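Local coordinates for protein Two-component system sensor histidine kinase (Bacteroides thetaiotaomicron, PDB 3OTT) that is the extracellular sensor part of a putative histidine kinase receptor, apparently sensing saccharides, that probably passes the signal on by autophosphorylation from ATP, at residues I84-Y89 / E95-D100; R376-D381 / L386-D391; N710-S715 / L724-L729. All blocks are in the same frame, centred on the assembly; numbering follows the deposited sequence.

How the contacts relate
The three contacts follow one another along the chain without interleaving. Contact 1 lies at the outer rim of a four-stranded blade of the first propeller, where strand 84-88 meets the loop running to strand 105-111. Contact 2 joins the two strands of a hairpin in a blade of the second propeller, on the opposite side of the chain's centre, with centres about 57 Å apart. Contact 3 belongs to the Y_Y_Y domain, a beta-sandwich at the C-terminal end of this chain, centred about 35 Å from contact 1 and about 45 Å from contact 2. None touches another. Two propellers are thus followed in sequence by the sandwich, each held by its own local contacts.

Contact 1 of 3, residues I84-Y89 / E95-D100; sequences ILVYNY and EQPETD
Gln96 reaches back from the loop 95-100 and lays its side-chain amide against the backbone of strand 84-88, where it does the work of a neighbouring strand. CB and CG serve as the arm: CG is anti to the carbonyl carbon (chi1 -73°), and a second bend at chi2 swings the amide round to the strand edge. Gln96 CD lies 3.6 Å from Ile84 O, with OE1 and NE2 on its two branches. Gln96 OE1 accepts from Val86 N at 2.8 Å, the donor lying in the carbonyl plane of the glutamine, and Gln96 NE2 donates to Ile84 O at 2.9 Å, an oxygen 22° out of the glutamine's amide plane. A glutamine suits the place because one amide offers both an acceptor and a donor, as a peptide group does, on an arm long enough to reach. The backbone adds one bond, Glu95 N to Val86 O at 3.0 Å.

Further along the strand Asn88 ND2 donates a hydrogen bond to Glu95 OE1 at 3.2 Å, coming from above the carboxylate plane, the two flat groups almost perpendicular. Asn88 OD1 is taken by the N-H groups of Arg90 and Ala91 in the turn that follows, so the amide is held from both ends. Val86 turns CG2 to Pro97 CD, 3.9 Å away, a branched side chain against a compact ring.

Strand 84-88 is the third of four antiparallel strands in a propeller blade: strand 75-79 pairs with its other edge, Val86 also touches Tyr77, and segment 95-100 carries on from the outermost strand 93-94 toward strand 105-111 of the next sheet.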
# COMPACT_ATOMS: atom_id res chain seq x y z
N ILE B 84 30.85 3.79 -15.91
CA ILE B 84 29.68 3.02 -15.64
C ILE B 84 29.50 2.03 -16.74
O ILE B 84 29.42 2.39 -17.88
CB ILE B 84 28.44 3.89 -15.50
CG1 ILE B 84 28.57 4.72 -14.23
CG2 ILE B 84 27.16 3.02 -15.53
CD1 ILE B 84 27.37 5.49 -13.87
N LEU B 85 29.43 0.78 -16.35
CA LEU B 85 29.22 -0.29 -17.26
C LEU B 85 27.74 -0.66 -17.15
O LEU B 85 27.23 -0.87 -16.04
CB LEU B 85 30.12 -1.42 -16.81
CG LEU B 85 30.27 -2.61 -17.73
CD1 LEU B 85 30.86 -2.20 -19.13
CD2 LEU B 85 31.15 -3.63 -16.95
N VAL B 86 27.03 -0.63 -18.27
CA VAL B 86 25.62 -0.91 -18.28
C VAL B 86 25.28 -2.30 -18.88
O VAL B 86 25.52 -2.57 -20.07
CB VAL B 86 24.86 0.21 -18.97
CG1 VAL B 86 23.39 -0.15 -19.10
CG2 VAL B 86 25.04 1.52 -18.20
N TYR B 87 24.65 -3.16 -18.08
CA TYR B 87 24.39 -4.50 -18.55
C TYR B 87 22.88 -4.74 -18.63
O TYR B 87 22.15 -4.59 -17.64
CB TYR B 87 25.10 -5.54 -17.64
CG TYR B 87 24.83 -6.99 -18.00
CD1 TYR B 87 25.39 -7.58 -19.16
CD2 TYR B 87 24.04 -7.77 -17.19
CE1 TYR B 87 25.13 -8.92 -19.51
CE2 TYR B 87 23.79 -9.14 -17.50
CZ TYR B 87 24.33 -9.68 -18.65
OH TYR B 87 24.08 -10.99 -18.92
N ASN B 88 22.40 -5.06 -19.81
CA ASN B 88 20.98 -5.43 -19.95
C ASN B 88 20.82 -6.90 -19.59
O ASN B 88 21.17 -7.75 -20.36
CB ASN B 88 20.44 -5.10 -21.37
CG ASN B 88 18.95 -5.40 -21.53
OD1 ASN B 88 18.39 -6.21 -20.79
ND2 ASN B 88 18.30 -4.75 -22.51
N TYR B 89 20.29 -7.20 -18.42
CA TYR B 89 20.27 -8.57 -17.99
C TYR B 89 19.14 -9.40 -18.64
O TYR B 89 19.18 -10.65 -18.63
CB TYR B 89 20.23 -8.63 -16.45
CG TYR B 89 18.88 -8.27 -15.81
CD1 TYR B 89 17.83 -9.20 -15.75
CD2 TYR B 89 18.66 -7.00 -15.28
CE1 TYR B 89 16.61 -8.88 -15.11
CE2 TYR B 89 17.43 -6.66 -14.66
CZ TYR B 89 16.43 -7.57 -14.60
OH TYR B 89 15.27 -7.21 -13.99
N GLU B 95 25.03 -2.56 -23.03
CA GLU B 95 24.30 -1.60 -23.82
C GLU B 95 24.64 -0.25 -23.37
O GLU B 95 23.89 0.27 -22.55
CB GLU B 95 22.76 -1.78 -23.63
CG GLU B 95 22.17 -2.69 -24.74
CD GLU B 95 20.70 -3.07 -24.58
OE1 GLU B 95 19.98 -2.34 -23.85
OE2 GLU B 95 20.26 -4.08 -25.22
N GLN B 96 25.75 0.33 -23.85
CA GLN B 96 26.14 1.70 -23.40
C GLN B 96 25.30 2.86 -23.93
O GLN B 96 25.22 3.07 -25.15
CB GLN B 96 27.63 2.08 -23.65
CG GLN B 96 28.73 1.42 -22.77
CD GLN B 96 28.53 1.53 -21.21
OE1 GLN B 96 28.25 0.51 -20.53
NE2 GLN B 96 28.73 2.74 -20.65
N PRO B 97 24.78 3.68 -23.01
CA PRO B 97 24.26 5.04 -23.27
C PRO B 97 25.23 5.89 -24.09
O PRO B 97 26.41 5.63 -24.08
CB PRO B 97 24.16 5.65 -21.85
CG PRO B 97 23.95 4.48 -20.93
CD PRO B 97 24.85 3.39 -21.56
N GLU B 98 24.75 6.91 -24.79
CA GLU B 98 25.65 7.79 -25.48
C GLU B 98 26.45 8.66 -24.47
O GLU B 98 27.48 9.21 -24.84
CB GLU B 98 24.93 8.63 -26.57
CG GLU B 98 25.15 8.06 -28.04
CD GLU B 98 24.88 9.08 -29.22
OE1 GLU B 98 23.87 9.86 -29.22
OE2 GLU B 98 25.69 9.08 -30.19
N THR B 99 26.02 8.72 -23.22
CA THR B 99 26.64 9.65 -22.22
C THR B 99 28.09 9.36 -21.83
O THR B 99 28.46 8.23 -21.47
CB THR B 99 25.83 9.72 -20.91
OG1 THR B 99 24.43 9.80 -21.21
CG2 THR B 99 26.28 10.95 -20.03
N ASP B 100 28.88 10.41 -21.84
CA ASP B 100 30.21 10.42 -21.27
C ASP B 100 30.11 10.49 -19.75
O ASP B 100 29.78 11.53 -19.20
CB ASP B 100 31.00 11.59 -21.82
CG ASP B 100 32.49 11.47 -21.54
OD1 ASP B 100 32.84 10.62 -20.66
OD2 ASP B 100 33.29 12.20 -22.18

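Contact 2 of 3, residues R376-D381 / L386-D391; sequences RHIYED and LWIATD
Arg376 and Asp391 close one end of the strand pair with a salt bridge. Arg376 NH1 gives its straighter bond to Asp391 OD1, 3.2 Å away, on the syn side of the carboxylate and close to the guanidinium plane; a weak second one goes to OD2. A bend at chi3 (73°) turns NH1 to the acid, while NH2 bonds Gln129 O of the second subunit. With an alanine in place of Arg376, Asp391 would probably lose this positive partner, and the subunit interface the hydrogen bond to Gln129.

At the other end Trp387 NE1 points straight at Asp381 OD2 (2.9 Å, N-H...O 170°), the oxygen lying in the indole plane although the nitrogen stands above the carboxylate. Tryptophan suits the spot as a large, mostly apolar ring with a single N-H donor at its edge. Lys446 forms a salt bridge to the same oxygen, and OD1 accepts from the N-H groups of Glu383 and Gln385, which fix the carboxylate.

Between these ends runs a propeller-blade hairpin. Tyr379 and Trp387 are a hydrogen-bonded pair, whereas Arg376 and His377 both face Ala389, a classic beta bulge in which Arg376 N bonds Ala389 O well and His377 N only weakly.

Ile378 CG2 packs against Leu386 CD2 and Ile388 CG2, both at 4.0 Å. Phe330 touches Ile378 and Leu386 on this face, and on the other His377 stacks on Tyr423.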
# COMPACT_ATOMS: atom_id res chain seq x y z
N ARG B 376 -17.37 -14.21 11.69
CA ARG B 376 -17.27 -15.07 12.88
C ARG B 376 -17.15 -16.56 12.53
O ARG B 376 -16.65 -17.34 13.32
CB ARG B 376 -18.42 -14.78 13.86
CG ARG B 376 -18.78 -13.30 14.00
CD ARG B 376 -19.50 -12.88 15.23
NE ARG B 376 -18.56 -12.93 16.27
CZ ARG B 376 -18.14 -11.95 17.07
NH1 ARG B 376 -18.60 -10.68 17.06
NH2 ARG B 376 -17.23 -12.33 17.94
N HIS B 377 -17.51 -16.95 11.32
CA HIS B 377 -17.42 -18.34 10.94
C HIS B 377 -17.64 -18.52 9.46
O HIS B 377 -18.45 -17.80 8.86
CB HIS B 377 -18.36 -19.25 11.73
CG HIS B 377 -17.96 -20.70 11.69
ND1 HIS B 377 -18.84 -21.71 11.38
CD2 HIS B 377 -16.76 -21.29 11.88
CE1 HIS B 377 -18.20 -22.87 11.42
NE2 HIS B 377 -16.94 -22.64 11.73
N ILE B 378 -16.84 -19.41 8.88
CA ILE B 378 -16.95 -19.79 7.48
C ILE B 378 -17.21 -21.32 7.41
O ILE B 378 -16.50 -22.12 8.05
CB ILE B 378 -15.66 -19.41 6.70
CG1 ILE B 378 -15.28 -17.97 7.02
CG2 ILE B 378 -15.86 -19.63 5.16
CD1 ILE B 378 -13.79 -17.58 6.55
N TYR B 379 -18.19 -21.73 6.60
CA TYR B 379 -18.64 -23.09 6.53
C TYR B 379 -19.07 -23.49 5.12
O TYR B 379 -19.76 -22.75 4.40
CB TYR B 379 -19.80 -23.24 7.48
CG TYR B 379 -20.49 -24.59 7.45
CD1 TYR B 379 -19.87 -25.73 7.98
CD2 TYR B 379 -21.75 -24.71 6.92
CE1 TYR B 379 -20.48 -26.97 7.96
CE2 TYR B 379 -22.39 -25.95 6.88
CZ TYR B 379 -21.75 -27.07 7.41
OH TYR B 379 -22.37 -28.27 7.42
N GLU B 380 -18.69 -24.68 4.72
CA GLU B 380 -19.20 -25.22 3.46
C GLU B 380 -20.19 -26.34 3.75
O GLU B 380 -19.85 -27.27 4.49
CB GLU B 380 -18.02 -25.75 2.60
CG GLU B 380 -18.46 -26.08 1.21
CD GLU B 380 -17.37 -26.59 0.28
OE1 GLU B 380 -16.15 -26.33 0.44
OE2 GLU B 380 -17.77 -27.22 -0.68
N ASP B 381 -21.38 -26.28 3.18
CA ASP B 381 -22.43 -27.30 3.49
C ASP B 381 -22.31 -28.60 2.69
O ASP B 381 -21.28 -28.84 2.01
CB ASP B 381 -23.85 -26.75 3.42
CG ASP B 381 -24.30 -26.41 1.98
OD1 ASP B 381 -23.72 -26.93 0.99
OD2 ASP B 381 -25.26 -25.60 1.85
N LEU B 386 -21.23 -22.26 0.15
CA LEU B 386 -20.38 -21.59 1.09
C LEU B 386 -21.25 -20.64 1.97
O LEU B 386 -21.89 -19.75 1.43
CB LEU B 386 -19.34 -20.80 0.30
CG LEU B 386 -18.06 -20.33 1.04
CD1 LEU B 386 -18.31 -19.16 1.85
CD2 LEU B 386 -17.46 -21.42 1.92
N TRP B 387 -21.25 -20.85 3.28
CA TRP B 387 -21.95 -19.96 4.19
C TRP B 387 -21.01 -19.16 5.15
O TRP B 387 -19.97 -19.67 5.55
CB TRP B 387 -22.92 -20.72 5.05
CG TRP B 387 -24.02 -21.45 4.24
CD1 TRP B 387 -23.93 -22.69 3.74
CD2 TRP B 387 -25.35 -20.99 3.97
NE1 TRP B 387 -25.09 -23.04 3.14
CE2 TRP B 387 -25.99 -22.02 3.27
CE3 TRP B 387 -26.06 -19.83 4.26
CZ2 TRP B 387 -27.30 -21.92 2.84
CZ3 TRP B 387 -27.35 -19.72 3.85
CH2 TRP B 387 -27.97 -20.76 3.13
N ILE B 388 -21.37 -17.93 5.51
CA ILE B 388 -20.56 -17.20 6.48
C ILE B 388 -21.48 -16.67 7.59
O ILE B 388 -22.66 -16.30 7.32
CB ILE B 388 -19.67 -16.09 5.84
CG1 ILE B 388 -20.54 -15.12 5.07
CG2 ILE B 388 -18.55 -16.69 4.84
CD1 ILE B 388 -19.85 -13.75 4.87
N ALA B 389 -20.97 -16.67 8.82
CA ALA B 389 -21.71 -16.06 9.90
C ALA B 389 -21.00 -14.77 10.22
O ALA B 389 -19.74 -14.73 10.30
CB ALA B 389 -21.77 -17.01 11.15
N THR B 390 -21.81 -13.71 10.39
CA THR B 390 -21.28 -12.37 10.66
C THR B 390 -22.16 -11.60 11.65
O THR B 390 -23.25 -12.10 12.01
CB THR B 390 -21.20 -11.49 9.36
OG1 THR B 390 -22.47 -10.93 9.06
CG2 THR B 390 -20.60 -12.21 8.13
N ASP B 391 -21.74 -10.38 12.05
CA ASP B 391 -22.52 -9.52 12.93
C ASP B 391 -23.58 -8.77 12.16
O ASP B 391 -24.31 -7.97 12.75
CB ASP B 391 -21.63 -8.48 13.72
CG ASP B 391 -20.95 -9.10 14.95
OD1 ASP B 391 -21.19 -10.30 15.25
OD2 ASP B 391 -20.11 -8.40 15.58

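Contact 3 of 3, residues N710-S715 / L724-L729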
# COMPACT_ATOMS: atom_id res chain seq x y z
N ASN B 710 21.61 -30.37 -11.27
CA ASN B 710 20.56 -29.54 -11.84
C ASN B 710 20.78 -29.39 -13.33
O ASN B 710 20.30 -28.43 -13.91
CB ASN B 710 20.54 -28.15 -11.23
CG ASN B 710 21.78 -27.39 -11.55
OD1 ASN B 710 22.84 -27.94 -11.51
ND2 ASN B 710 21.65 -26.10 -11.86
N ARG B 711 21.53 -30.30 -13.93
CA ARG B 711 21.79 -30.22 -15.37
C ARG B 711 21.10 -31.35 -16.19
O ARG B 711 21.18 -32.48 -15.86
CB ARG B 711 23.31 -30.18 -15.67
CG ARG B 711 23.57 -30.34 -17.15
CD ARG B 711 25.00 -30.37 -17.52
NE ARG B 711 25.67 -29.22 -16.95
CZ ARG B 711 26.77 -28.69 -17.46
NH1 ARG B 711 27.26 -29.19 -18.59
NH2 ARG B 711 27.34 -27.64 -16.86
N ILE B 712 20.45 -30.99 -17.26
CA ILE B 712 19.69 -31.91 -18.07
C ILE B 712 20.35 -31.99 -19.45
O ILE B 712 20.57 -30.98 -20.07
CB ILE B 712 18.25 -31.42 -18.22
CG1 ILE B 712 17.51 -31.57 -16.87
CG2 ILE B 712 17.49 -32.17 -19.40
CD1 ILE B 712 16.10 -30.89 -16.90
N THR B 713 20.69 -33.20 -19.90
CA THR B 713 21.43 -33.35 -21.14
C THR B 713 20.75 -34.31 -22.14
O THR B 713 20.35 -35.43 -21.79
CB THR B 713 22.94 -33.71 -20.86
OG1 THR B 713 23.70 -33.70 -22.10
CG2 THR B 713 23.07 -35.12 -20.27
N TYR B 714 20.63 -33.86 -23.39
CA TYR B 714 20.17 -34.73 -24.48
C TYR B 714 21.19 -34.71 -25.57
O TYR B 714 21.71 -33.66 -25.88
CB TYR B 714 18.85 -34.21 -25.04
CG TYR B 714 17.71 -34.61 -24.20
CD1 TYR B 714 17.21 -33.74 -23.24
CD2 TYR B 714 17.12 -35.88 -24.32
CE1 TYR B 714 16.18 -34.08 -22.40
CE2 TYR B 714 16.03 -36.24 -23.46
CZ TYR B 714 15.59 -35.33 -22.51
OH TYR B 714 14.54 -35.58 -21.64
N SER B 715 21.47 -35.85 -26.17
CA SER B 715 22.44 -35.90 -27.30
C SER B 715 21.80 -36.41 -28.61
O SER B 715 20.73 -37.05 -28.58
CB SER B 715 23.63 -36.74 -26.89
OG SER B 715 23.19 -38.07 -26.77
N LEU B 724 10.54 -29.45 -23.71
CA LEU B 724 11.13 -29.88 -22.47
C LEU B 724 10.20 -29.48 -21.31
O LEU B 724 9.85 -28.31 -21.13
CB LEU B 724 12.40 -29.09 -22.28
CG LEU B 724 13.64 -29.63 -21.63
CD1 LEU B 724 14.36 -28.48 -20.93
CD2 LEU B 724 13.48 -30.89 -20.77
N ILE B 725 9.83 -30.46 -20.50
CA ILE B 725 8.99 -30.18 -19.36
C ILE B 725 9.75 -30.50 -18.08
O ILE B 725 10.28 -31.60 -17.92
CB ILE B 725 7.67 -30.95 -19.45
CG1 ILE B 725 6.94 -30.58 -20.76
CG2 ILE B 725 6.78 -30.71 -18.22
CD1 ILE B 725 5.74 -31.56 -21.13
N ILE B 726 9.86 -29.51 -17.19
CA ILE B 726 10.61 -29.70 -15.97
C ILE B 726 9.70 -29.46 -14.79
O ILE B 726 8.94 -28.51 -14.80
CB ILE B 726 11.82 -28.76 -15.91
CG1 ILE B 726 12.73 -29.00 -17.13
CG2 ILE B 726 12.60 -28.96 -14.61
CD1 ILE B 726 13.78 -27.89 -17.32
N SER B 727 9.73 -30.31 -13.77
CA SER B 727 8.80 -30.12 -12.62
C SER B 727 9.44 -30.55 -11.32
O SER B 727 10.22 -31.47 -11.29
CB SER B 727 7.47 -30.87 -12.88
OG SER B 727 6.52 -30.57 -11.86
N LYS B 728 9.10 -29.86 -10.23
CA LYS B 728 9.55 -30.24 -8.90
C LYS B 728 8.90 -31.54 -8.52
O LYS B 728 7.71 -31.69 -8.75
CB LYS B 728 9.11 -29.19 -7.86
CG LYS B 728 9.92 -29.30 -6.52
CD LYS B 728 9.15 -28.92 -5.25
CE LYS B 728 8.65 -27.48 -5.26
NZ LYS B 728 8.50 -26.91 -3.88
N LEU B 729 9.66 -32.45 -7.92
CA LEU B 729 9.10 -33.67 -7.31
C LEU B 729 8.45 -33.33 -5.96
O LEU B 729 9.10 -32.87 -5.02
CB LEU B 729 10.19 -34.74 -7.16
CG LEU B 729 9.79 -36.20 -6.92
CD1 LEU B 729 9.06 -36.81 -8.15
CD2 LEU B 729 11.02 -37.04 -6.54
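Ile712 and Ile726 meet as apolar side chains across the interior of a beta-sandwich, one contributed by each of its two sheets. Strand 711-714 is at the edge of the sheet that also holds strands 674-679, 637-643 and 646-648, while strand 720-728 lies inside the other, between strands 691-696 and 740-746. The short strand segments run roughly antiparallel, and their axes come no nearer than 10.9 Å. That is too far for backbone pairing and right for a layer of side chains between them.

The two isoleucines reach toward each other tip to tip, Ile712 CD1 to Ile726 CD1 at 3.8 Å. In both residues CG1 is anti to the carbonyl carbon (chi1 -71° in Ile712, -58° in Ile726) and chi2 is extended, which carries each CD1 well out from its own strand into the space between the sheets. A beta-branched residue suits such a place: it is at ease in an extended strand and has a long arm as well as a short one to fill the layer.

This sandwich is the Y_Y_Y domain, of the E-set clan of immunoglobulin-like folds, next to the propeller blades of the sensor. Leu724 adds a second, looser point of contact, its CD2 lying 4.4 Å from Ile712 CG2 and 4.5 Å from Tyr714 CE1, obliquely to the tyrosine ring. Tyrosine can serve at this margin because its ring joins the apolar layer while its hydroxyl bonds to Asp699. Tyr693, from strand 691-696, touches both Ile712 and Tyr714, and Leu678 of strand 674-679 packs on Ile712 and Ile726.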